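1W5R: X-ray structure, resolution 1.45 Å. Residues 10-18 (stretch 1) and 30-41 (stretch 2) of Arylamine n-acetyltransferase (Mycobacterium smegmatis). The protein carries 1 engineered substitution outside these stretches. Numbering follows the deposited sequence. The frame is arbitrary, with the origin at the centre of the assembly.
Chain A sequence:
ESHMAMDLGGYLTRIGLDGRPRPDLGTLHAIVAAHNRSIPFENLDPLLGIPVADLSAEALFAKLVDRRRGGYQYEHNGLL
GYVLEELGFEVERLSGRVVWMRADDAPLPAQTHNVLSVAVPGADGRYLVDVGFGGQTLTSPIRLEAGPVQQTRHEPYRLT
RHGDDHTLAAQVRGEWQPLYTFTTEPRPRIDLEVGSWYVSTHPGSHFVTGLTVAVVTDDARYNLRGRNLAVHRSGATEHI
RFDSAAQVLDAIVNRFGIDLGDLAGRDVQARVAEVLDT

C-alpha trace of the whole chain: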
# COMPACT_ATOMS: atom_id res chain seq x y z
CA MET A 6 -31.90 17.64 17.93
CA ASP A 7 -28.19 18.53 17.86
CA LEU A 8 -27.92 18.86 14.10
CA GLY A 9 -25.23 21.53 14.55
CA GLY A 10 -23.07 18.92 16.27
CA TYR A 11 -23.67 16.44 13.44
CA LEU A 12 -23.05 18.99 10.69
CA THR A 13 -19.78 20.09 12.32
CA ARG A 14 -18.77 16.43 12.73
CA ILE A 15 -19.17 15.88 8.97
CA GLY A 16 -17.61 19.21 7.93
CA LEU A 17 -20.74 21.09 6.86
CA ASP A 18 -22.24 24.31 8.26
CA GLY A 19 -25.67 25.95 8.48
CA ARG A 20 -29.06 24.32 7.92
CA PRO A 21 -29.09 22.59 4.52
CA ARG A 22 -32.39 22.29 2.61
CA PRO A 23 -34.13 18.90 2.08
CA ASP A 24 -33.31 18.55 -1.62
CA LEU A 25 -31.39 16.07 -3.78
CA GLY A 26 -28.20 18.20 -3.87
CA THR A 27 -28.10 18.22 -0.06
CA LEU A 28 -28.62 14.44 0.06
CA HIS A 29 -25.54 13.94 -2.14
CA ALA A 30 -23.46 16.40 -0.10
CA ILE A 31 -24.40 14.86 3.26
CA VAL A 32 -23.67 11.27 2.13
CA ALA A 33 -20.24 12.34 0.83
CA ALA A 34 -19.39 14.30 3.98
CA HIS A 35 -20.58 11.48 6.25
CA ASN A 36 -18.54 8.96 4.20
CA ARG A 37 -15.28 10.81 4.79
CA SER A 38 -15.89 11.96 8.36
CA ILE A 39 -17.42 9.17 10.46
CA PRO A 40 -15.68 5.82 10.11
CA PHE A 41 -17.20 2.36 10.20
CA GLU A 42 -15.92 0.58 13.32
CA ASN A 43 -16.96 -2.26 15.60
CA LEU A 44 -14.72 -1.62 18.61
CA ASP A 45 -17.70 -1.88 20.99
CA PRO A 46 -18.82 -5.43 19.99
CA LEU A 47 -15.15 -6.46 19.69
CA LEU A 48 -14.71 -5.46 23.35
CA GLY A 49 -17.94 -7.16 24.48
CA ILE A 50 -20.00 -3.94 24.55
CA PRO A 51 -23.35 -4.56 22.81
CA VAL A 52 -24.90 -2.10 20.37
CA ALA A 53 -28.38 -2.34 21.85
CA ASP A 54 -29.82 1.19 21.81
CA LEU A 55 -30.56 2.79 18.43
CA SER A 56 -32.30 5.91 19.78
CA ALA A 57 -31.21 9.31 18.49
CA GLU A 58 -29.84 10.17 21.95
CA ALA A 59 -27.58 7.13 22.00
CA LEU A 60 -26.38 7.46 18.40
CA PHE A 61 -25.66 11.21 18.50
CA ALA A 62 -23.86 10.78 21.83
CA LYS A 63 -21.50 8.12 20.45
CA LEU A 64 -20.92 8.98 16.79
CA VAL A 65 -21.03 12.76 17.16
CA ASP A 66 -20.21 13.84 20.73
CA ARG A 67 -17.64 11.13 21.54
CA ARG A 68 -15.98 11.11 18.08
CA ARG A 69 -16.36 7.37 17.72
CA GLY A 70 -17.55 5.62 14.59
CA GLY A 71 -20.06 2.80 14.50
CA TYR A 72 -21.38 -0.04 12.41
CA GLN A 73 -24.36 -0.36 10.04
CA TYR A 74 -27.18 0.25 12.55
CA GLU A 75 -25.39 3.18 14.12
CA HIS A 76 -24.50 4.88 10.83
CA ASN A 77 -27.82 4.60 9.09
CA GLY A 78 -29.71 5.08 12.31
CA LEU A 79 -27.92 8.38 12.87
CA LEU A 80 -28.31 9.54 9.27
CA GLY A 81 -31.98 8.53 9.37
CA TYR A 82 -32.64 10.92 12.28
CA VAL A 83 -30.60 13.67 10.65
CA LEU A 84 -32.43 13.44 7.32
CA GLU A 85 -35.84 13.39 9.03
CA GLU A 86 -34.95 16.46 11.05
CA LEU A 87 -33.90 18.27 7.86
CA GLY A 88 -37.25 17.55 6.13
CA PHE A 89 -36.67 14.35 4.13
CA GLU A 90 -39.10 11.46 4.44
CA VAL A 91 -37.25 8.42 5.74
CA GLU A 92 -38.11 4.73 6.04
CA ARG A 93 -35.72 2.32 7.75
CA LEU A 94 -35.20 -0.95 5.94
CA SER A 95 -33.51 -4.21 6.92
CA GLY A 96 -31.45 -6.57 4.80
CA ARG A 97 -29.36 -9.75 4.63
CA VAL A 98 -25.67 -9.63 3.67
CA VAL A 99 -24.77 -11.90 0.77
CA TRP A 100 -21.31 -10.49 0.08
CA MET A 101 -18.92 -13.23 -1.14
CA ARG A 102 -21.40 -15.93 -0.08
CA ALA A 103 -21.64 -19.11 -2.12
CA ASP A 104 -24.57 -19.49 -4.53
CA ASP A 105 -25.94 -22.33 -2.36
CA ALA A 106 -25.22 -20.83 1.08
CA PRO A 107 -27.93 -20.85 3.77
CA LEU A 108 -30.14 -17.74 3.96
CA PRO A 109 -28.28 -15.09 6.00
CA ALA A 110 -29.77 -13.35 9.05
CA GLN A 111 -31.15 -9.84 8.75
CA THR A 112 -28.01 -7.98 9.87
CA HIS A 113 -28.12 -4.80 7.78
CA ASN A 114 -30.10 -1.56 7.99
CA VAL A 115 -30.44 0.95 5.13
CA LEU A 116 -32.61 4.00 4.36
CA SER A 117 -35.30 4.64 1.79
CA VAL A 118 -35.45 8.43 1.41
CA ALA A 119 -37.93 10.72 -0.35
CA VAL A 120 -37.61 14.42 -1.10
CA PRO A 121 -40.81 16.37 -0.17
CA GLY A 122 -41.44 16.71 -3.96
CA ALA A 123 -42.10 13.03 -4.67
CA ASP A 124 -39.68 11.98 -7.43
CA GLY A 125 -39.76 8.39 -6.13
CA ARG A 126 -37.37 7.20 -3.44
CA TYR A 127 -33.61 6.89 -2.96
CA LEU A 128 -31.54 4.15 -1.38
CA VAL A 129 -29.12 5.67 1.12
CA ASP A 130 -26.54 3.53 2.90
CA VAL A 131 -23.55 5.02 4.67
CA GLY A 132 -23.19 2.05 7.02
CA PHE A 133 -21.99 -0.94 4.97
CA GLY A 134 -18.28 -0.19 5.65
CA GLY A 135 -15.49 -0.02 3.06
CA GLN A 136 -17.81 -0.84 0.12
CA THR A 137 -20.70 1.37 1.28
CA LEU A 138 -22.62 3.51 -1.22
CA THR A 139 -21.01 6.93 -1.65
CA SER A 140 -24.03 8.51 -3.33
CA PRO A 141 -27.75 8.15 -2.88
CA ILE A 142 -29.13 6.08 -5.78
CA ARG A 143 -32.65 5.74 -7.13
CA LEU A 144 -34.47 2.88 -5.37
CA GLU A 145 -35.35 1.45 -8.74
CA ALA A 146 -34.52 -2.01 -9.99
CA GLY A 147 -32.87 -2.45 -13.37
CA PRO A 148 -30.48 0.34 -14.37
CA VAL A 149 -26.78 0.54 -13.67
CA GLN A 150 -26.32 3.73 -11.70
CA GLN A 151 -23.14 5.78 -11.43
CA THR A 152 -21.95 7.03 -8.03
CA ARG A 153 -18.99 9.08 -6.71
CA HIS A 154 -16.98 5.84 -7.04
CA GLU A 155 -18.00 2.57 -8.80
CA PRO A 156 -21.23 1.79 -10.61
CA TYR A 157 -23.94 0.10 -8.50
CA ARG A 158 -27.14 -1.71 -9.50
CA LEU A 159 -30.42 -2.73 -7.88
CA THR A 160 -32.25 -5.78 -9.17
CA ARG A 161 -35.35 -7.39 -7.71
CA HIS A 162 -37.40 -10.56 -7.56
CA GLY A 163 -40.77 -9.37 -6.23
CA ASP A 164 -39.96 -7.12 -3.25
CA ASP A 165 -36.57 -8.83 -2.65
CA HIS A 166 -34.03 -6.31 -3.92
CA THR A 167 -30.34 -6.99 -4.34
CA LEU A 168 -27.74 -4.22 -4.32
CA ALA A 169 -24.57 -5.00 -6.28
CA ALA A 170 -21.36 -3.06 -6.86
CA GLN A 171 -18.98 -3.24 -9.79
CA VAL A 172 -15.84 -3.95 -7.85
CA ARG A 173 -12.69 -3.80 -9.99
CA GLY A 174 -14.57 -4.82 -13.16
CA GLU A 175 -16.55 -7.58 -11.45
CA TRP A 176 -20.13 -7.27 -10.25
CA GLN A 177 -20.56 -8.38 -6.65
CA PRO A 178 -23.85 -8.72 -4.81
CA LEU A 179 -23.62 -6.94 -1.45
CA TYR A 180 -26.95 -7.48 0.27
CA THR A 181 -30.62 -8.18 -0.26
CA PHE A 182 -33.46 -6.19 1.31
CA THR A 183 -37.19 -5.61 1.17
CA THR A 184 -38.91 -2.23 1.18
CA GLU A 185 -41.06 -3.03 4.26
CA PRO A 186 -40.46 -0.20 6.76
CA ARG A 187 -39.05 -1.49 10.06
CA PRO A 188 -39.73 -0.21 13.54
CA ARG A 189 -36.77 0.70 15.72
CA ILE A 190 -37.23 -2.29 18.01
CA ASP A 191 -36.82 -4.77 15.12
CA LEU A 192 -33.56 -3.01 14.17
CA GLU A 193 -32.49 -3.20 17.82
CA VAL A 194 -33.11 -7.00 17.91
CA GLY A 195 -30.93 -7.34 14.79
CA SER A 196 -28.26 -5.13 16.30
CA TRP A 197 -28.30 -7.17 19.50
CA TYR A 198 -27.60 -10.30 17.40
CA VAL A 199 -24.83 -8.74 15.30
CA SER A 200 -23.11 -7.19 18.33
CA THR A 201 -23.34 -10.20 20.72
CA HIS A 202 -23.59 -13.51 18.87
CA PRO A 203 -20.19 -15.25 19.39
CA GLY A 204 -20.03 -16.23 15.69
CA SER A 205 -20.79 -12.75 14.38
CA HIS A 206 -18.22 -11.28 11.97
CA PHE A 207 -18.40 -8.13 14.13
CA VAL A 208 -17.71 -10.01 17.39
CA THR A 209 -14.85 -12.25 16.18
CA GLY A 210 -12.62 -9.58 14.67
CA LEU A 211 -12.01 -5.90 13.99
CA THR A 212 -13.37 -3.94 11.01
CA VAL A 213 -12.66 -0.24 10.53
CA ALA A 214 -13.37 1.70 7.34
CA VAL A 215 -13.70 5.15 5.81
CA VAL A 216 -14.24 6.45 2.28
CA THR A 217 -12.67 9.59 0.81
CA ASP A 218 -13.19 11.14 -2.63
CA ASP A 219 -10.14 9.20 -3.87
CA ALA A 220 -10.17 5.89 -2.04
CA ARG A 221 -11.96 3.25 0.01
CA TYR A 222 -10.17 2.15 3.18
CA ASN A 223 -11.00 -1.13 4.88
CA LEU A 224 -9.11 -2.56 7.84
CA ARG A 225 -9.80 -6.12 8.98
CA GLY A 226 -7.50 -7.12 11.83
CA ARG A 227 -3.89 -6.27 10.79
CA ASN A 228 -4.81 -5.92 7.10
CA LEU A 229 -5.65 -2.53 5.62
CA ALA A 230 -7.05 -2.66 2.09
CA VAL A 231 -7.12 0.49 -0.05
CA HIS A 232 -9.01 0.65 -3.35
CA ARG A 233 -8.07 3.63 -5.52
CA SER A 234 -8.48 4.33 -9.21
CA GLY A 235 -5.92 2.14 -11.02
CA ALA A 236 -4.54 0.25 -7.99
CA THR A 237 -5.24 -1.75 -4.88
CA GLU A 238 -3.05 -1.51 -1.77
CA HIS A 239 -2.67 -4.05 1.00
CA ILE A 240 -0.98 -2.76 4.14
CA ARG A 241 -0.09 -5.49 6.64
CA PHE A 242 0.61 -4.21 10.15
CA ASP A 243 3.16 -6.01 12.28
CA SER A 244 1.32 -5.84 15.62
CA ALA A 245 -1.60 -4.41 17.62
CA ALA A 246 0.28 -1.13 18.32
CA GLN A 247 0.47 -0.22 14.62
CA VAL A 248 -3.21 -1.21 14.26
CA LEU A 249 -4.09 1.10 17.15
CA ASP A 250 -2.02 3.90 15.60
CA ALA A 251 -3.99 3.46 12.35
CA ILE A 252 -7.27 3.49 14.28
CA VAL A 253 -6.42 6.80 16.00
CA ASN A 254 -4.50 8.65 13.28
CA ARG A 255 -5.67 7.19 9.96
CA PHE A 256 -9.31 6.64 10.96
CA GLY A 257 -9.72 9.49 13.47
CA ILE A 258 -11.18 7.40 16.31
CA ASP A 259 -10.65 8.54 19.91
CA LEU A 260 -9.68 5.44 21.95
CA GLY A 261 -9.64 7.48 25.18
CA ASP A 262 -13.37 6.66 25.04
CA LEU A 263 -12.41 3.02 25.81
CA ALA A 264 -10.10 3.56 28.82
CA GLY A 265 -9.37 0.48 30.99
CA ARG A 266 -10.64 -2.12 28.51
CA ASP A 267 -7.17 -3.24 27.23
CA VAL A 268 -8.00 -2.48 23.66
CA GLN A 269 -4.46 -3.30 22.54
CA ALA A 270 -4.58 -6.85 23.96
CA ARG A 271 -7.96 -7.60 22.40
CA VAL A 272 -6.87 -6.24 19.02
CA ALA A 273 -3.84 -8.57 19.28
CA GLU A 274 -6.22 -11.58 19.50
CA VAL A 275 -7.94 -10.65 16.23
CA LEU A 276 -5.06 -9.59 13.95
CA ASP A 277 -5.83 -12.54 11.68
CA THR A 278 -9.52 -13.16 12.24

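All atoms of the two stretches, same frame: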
# COMPACT_ATOMS: atom_id res chain seq x y z
N GLY A 10 -24.13 19.85 15.90
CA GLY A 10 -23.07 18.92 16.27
C GLY A 10 -22.78 17.96 15.13
O GLY A 10 -21.62 17.75 14.77
N TYR A 11 -23.84 17.39 14.55
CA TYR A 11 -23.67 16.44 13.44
C TYR A 11 -23.04 17.10 12.22
O TYR A 11 -22.10 16.56 11.63
CB TYR A 11 -24.99 15.78 13.04
CG TYR A 11 -24.87 14.92 11.80
CD1 TYR A 11 -24.38 13.61 11.87
CD2 TYR A 11 -25.23 15.42 10.55
CE1 TYR A 11 -24.25 12.83 10.72
CE2 TYR A 11 -25.12 14.65 9.40
CZ TYR A 11 -24.64 13.35 9.49
OH TYR A 11 -24.54 12.60 8.35
N LEU A 12 -23.54 18.28 11.86
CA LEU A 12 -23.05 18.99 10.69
C LEU A 12 -21.59 19.37 10.82
O LEU A 12 -20.83 19.24 9.87
CB LEU A 12 -23.93 20.21 10.38
CG LEU A 12 -25.37 19.84 9.99
CD1 LEU A 12 -26.27 21.08 10.11
CD2 LEU A 12 -25.48 19.21 8.60
N THR A 13 -21.19 19.84 12.01
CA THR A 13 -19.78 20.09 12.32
C THR A 13 -18.92 18.82 12.21
O THR A 13 -17.83 18.84 11.63
CB THR A 13 -19.61 20.73 13.71
OG1 THR A 13 -20.32 21.97 13.75
CG2 THR A 13 -18.14 20.98 14.03
N ARG A 14 -19.42 17.73 12.78
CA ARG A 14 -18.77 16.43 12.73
C ARG A 14 -18.44 16.02 11.29
O ARG A 14 -17.36 15.47 11.03
CB ARG A 14 -19.67 15.37 13.39
CG ARG A 14 -19.10 13.96 13.39
CD ARG A 14 -18.04 13.78 14.46
NE ARG A 14 -17.79 12.35 14.69
CZ ARG A 14 -16.66 11.72 14.38
NH1 ARG A 14 -15.64 12.37 13.82
NH2 ARG A 14 -16.56 10.42 14.63
N ILE A 15 -19.36 16.28 10.37
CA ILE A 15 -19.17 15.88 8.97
C ILE A 15 -18.61 16.99 8.07
O ILE A 15 -18.45 16.81 6.87
CB ILE A 15 -20.42 15.21 8.35
CG1 ILE A 15 -21.58 16.21 8.16
CG2 ILE A 15 -20.85 14.00 9.20
CD1 ILE A 15 -22.70 15.71 7.26
N GLY A 16 -18.29 18.14 8.67
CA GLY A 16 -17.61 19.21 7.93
C GLY A 16 -18.52 20.08 7.08
O GLY A 16 -18.07 20.66 6.08
N LEU A 17 -19.78 20.17 7.48
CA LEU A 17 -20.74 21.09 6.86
C LEU A 17 -21.13 22.18 7.87
O LEU A 17 -20.87 22.06 9.07
CB LEU A 17 -21.99 20.33 6.38
CG LEU A 17 -21.83 19.26 5.29
CD1 LEU A 17 -23.19 18.65 4.99
CD2 LEU A 17 -21.20 19.81 4.02
N ASP A 18 -21.75 23.25 7.38
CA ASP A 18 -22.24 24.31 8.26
C ASP A 18 -23.59 24.84 7.81
O ASP A 18 -23.95 24.73 6.63
CB ASP A 18 -21.21 25.43 8.42
CG ASP A 18 -20.61 25.89 7.10
OD1 ASP A 18 -21.22 25.65 6.03
OD2 ASP A 18 -19.52 26.51 7.13
N ALA A 30 -24.51 15.77 -0.89
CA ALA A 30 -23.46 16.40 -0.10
C ALA A 30 -23.31 15.77 1.28
O ALA A 30 -22.19 15.55 1.75
CB ALA A 30 -23.72 17.91 0.03
N ILE A 31 -24.44 15.47 1.92
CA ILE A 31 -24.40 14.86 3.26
C ILE A 31 -23.80 13.45 3.21
O ILE A 31 -22.96 13.13 4.04
CB ILE A 31 -25.80 14.86 3.91
CG1 ILE A 31 -26.18 16.30 4.30
CG2 ILE A 31 -25.83 13.94 5.14
CD1 ILE A 31 -27.51 16.41 5.01
N VAL A 32 -24.23 12.63 2.25
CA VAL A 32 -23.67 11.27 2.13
C VAL A 32 -22.14 11.34 1.95
O VAL A 32 -21.40 10.63 2.63
CB VAL A 32 -24.34 10.49 0.96
CG1 VAL A 32 -23.58 9.19 0.61
CG2 VAL A 32 -25.80 10.16 1.29
N ALA A 33 -21.67 12.22 1.07
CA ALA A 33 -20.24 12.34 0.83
C ALA A 33 -19.47 12.81 2.07
O ALA A 33 -18.39 12.32 2.38
CB ALA A 33 -19.97 13.29 -0.37
N ALA A 34 -20.05 13.77 2.79
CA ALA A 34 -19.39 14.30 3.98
C ALA A 34 -19.37 13.26 5.11
O ALA A 34 -18.36 13.08 5.79
CB ALA A 34 -20.11 15.57 4.45
N HIS A 35 -20.49 12.56 5.27
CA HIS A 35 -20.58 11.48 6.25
C HIS A 35 -19.55 10.38 5.93
O HIS A 35 -18.80 9.93 6.81
CB HIS A 35 -22.01 10.94 6.28
CG HIS A 35 -22.28 9.96 7.38
ND1 HIS A 35 -23.23 10.20 8.36
CD2 HIS A 35 -21.76 8.74 7.65
CE1 HIS A 35 -23.28 9.16 9.18
NE2 HIS A 35 -22.40 8.26 8.77
N ASN A 36 -19.47 10.00 4.65
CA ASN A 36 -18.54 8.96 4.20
C ASN A 36 -17.11 9.24 4.65
O ASN A 36 -16.40 8.33 5.08
CB ASN A 36 -18.50 8.91 2.66
CG ASN A 36 -19.68 8.15 2.03
OD1 ASN A 36 -20.35 7.30 2.65
ND2 ASN A 36 -19.89 8.42 0.77
N ARG A 37 -16.67 10.49 4.51
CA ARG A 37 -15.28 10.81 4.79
C ARG A 37 -14.99 11.16 6.23
O ARG A 37 -13.83 11.23 6.62
CB ARG A 37 -14.74 11.94 3.88
CG ARG A 37 -15.30 13.33 4.17
CD ARG A 37 -14.68 14.39 3.27
NE ARG A 37 -15.10 14.25 1.88
CZ ARG A 37 -16.15 14.88 1.33
NH1 ARG A 37 -16.42 14.69 0.04
NH2 ARG A 37 -16.93 15.69 2.06
N SER A 38 -16.05 11.41 7.01
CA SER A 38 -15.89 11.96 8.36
C SER A 38 -16.13 11.01 9.53
O SER A 38 -15.48 11.17 10.59
CB SER A 38 -16.83 13.16 8.55
OG SER A 38 -16.59 14.19 7.60
N ILE A 39 -17.07 10.08 9.37
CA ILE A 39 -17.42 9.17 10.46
C ILE A 39 -17.09 7.76 9.98
O ILE A 39 -17.71 7.25 9.05
CB ILE A 39 -18.92 9.28 10.88
CG1 ILE A 39 -19.32 10.74 11.17
CG2 ILE A 39 -19.21 8.41 12.11
CD1 ILE A 39 -20.81 10.92 11.56
N PRO A 40 -16.08 7.13 10.60
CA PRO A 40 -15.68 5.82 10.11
C PRO A 40 -16.63 4.70 10.53
O PRO A 40 -17.35 4.81 11.53
CB PRO A 40 -14.30 5.63 10.75
CG PRO A 40 -14.42 6.35 12.07
CD PRO A 40 -15.25 7.57 11.74
N PHE A 41 -16.63 3.62 9.75
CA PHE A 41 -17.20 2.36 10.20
C PHE A 41 -16.22 1.79 11.23
O PHE A 41 -15.00 1.77 11.02
CB PHE A 41 -17.33 1.39 9.02
CG PHE A 41 -18.02 0.11 9.35
CD1 PHE A 41 -19.35 -0.09 8.98
CD2 PHE A 41 -17.34 -0.91 10.03
CE1 PHE A 41 -20.01 -1.29 9.28
CE2 PHE A 41 -17.99 -2.12 10.34
CZ PHE A 41 -19.33 -2.30 9.97
O HOH W 1 -16.85 16.88 4.73

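This is a small, mostly apolar contact in which the C-terminal end of one helix settles against the side of another, with a single direct hydrogen bond between the side chains of two buried residues. The helix axes approach no closer than 10.4 Å, at 69°. Ile15, at the end of the first helix, has the largest area covered in its stretch, with Arg14, Tyr11 and Leu17 also contributing.

Ile15 points toward the second helix and is the hub: its CD1 lies 3.8 Å from Ala34 CB, and its CG2 lies 3.9 Å from Ile39 CD1. At Ala34 the backbone comes close, with Ile15 O 3.2 Å from Ala34 CB. Leu17 extends the apolar patch, CD1 sitting 3.9 Å from Ile31 CG1. It is brought there by a Schellman turn, in which Gly16 takes positive phi and Leu17 N bonds back to Leu12 O (2.8 Å).

Polar groups are settled around this core. Tyr11 OH and His35 ND1 share a 2.7 Å hydrogen bond, ring edge to ring edge. Ser38 OG donates to Ala34 O (2.8 Å) within its own helix. Ile15 O instead accepts from a water at 2.7 Å, which in turn accepts from Arg37 NH2 (2.9 Å to the water oxygen), bridging the stretches. Arg14 lays one guanidinium face over Ile39 CG1.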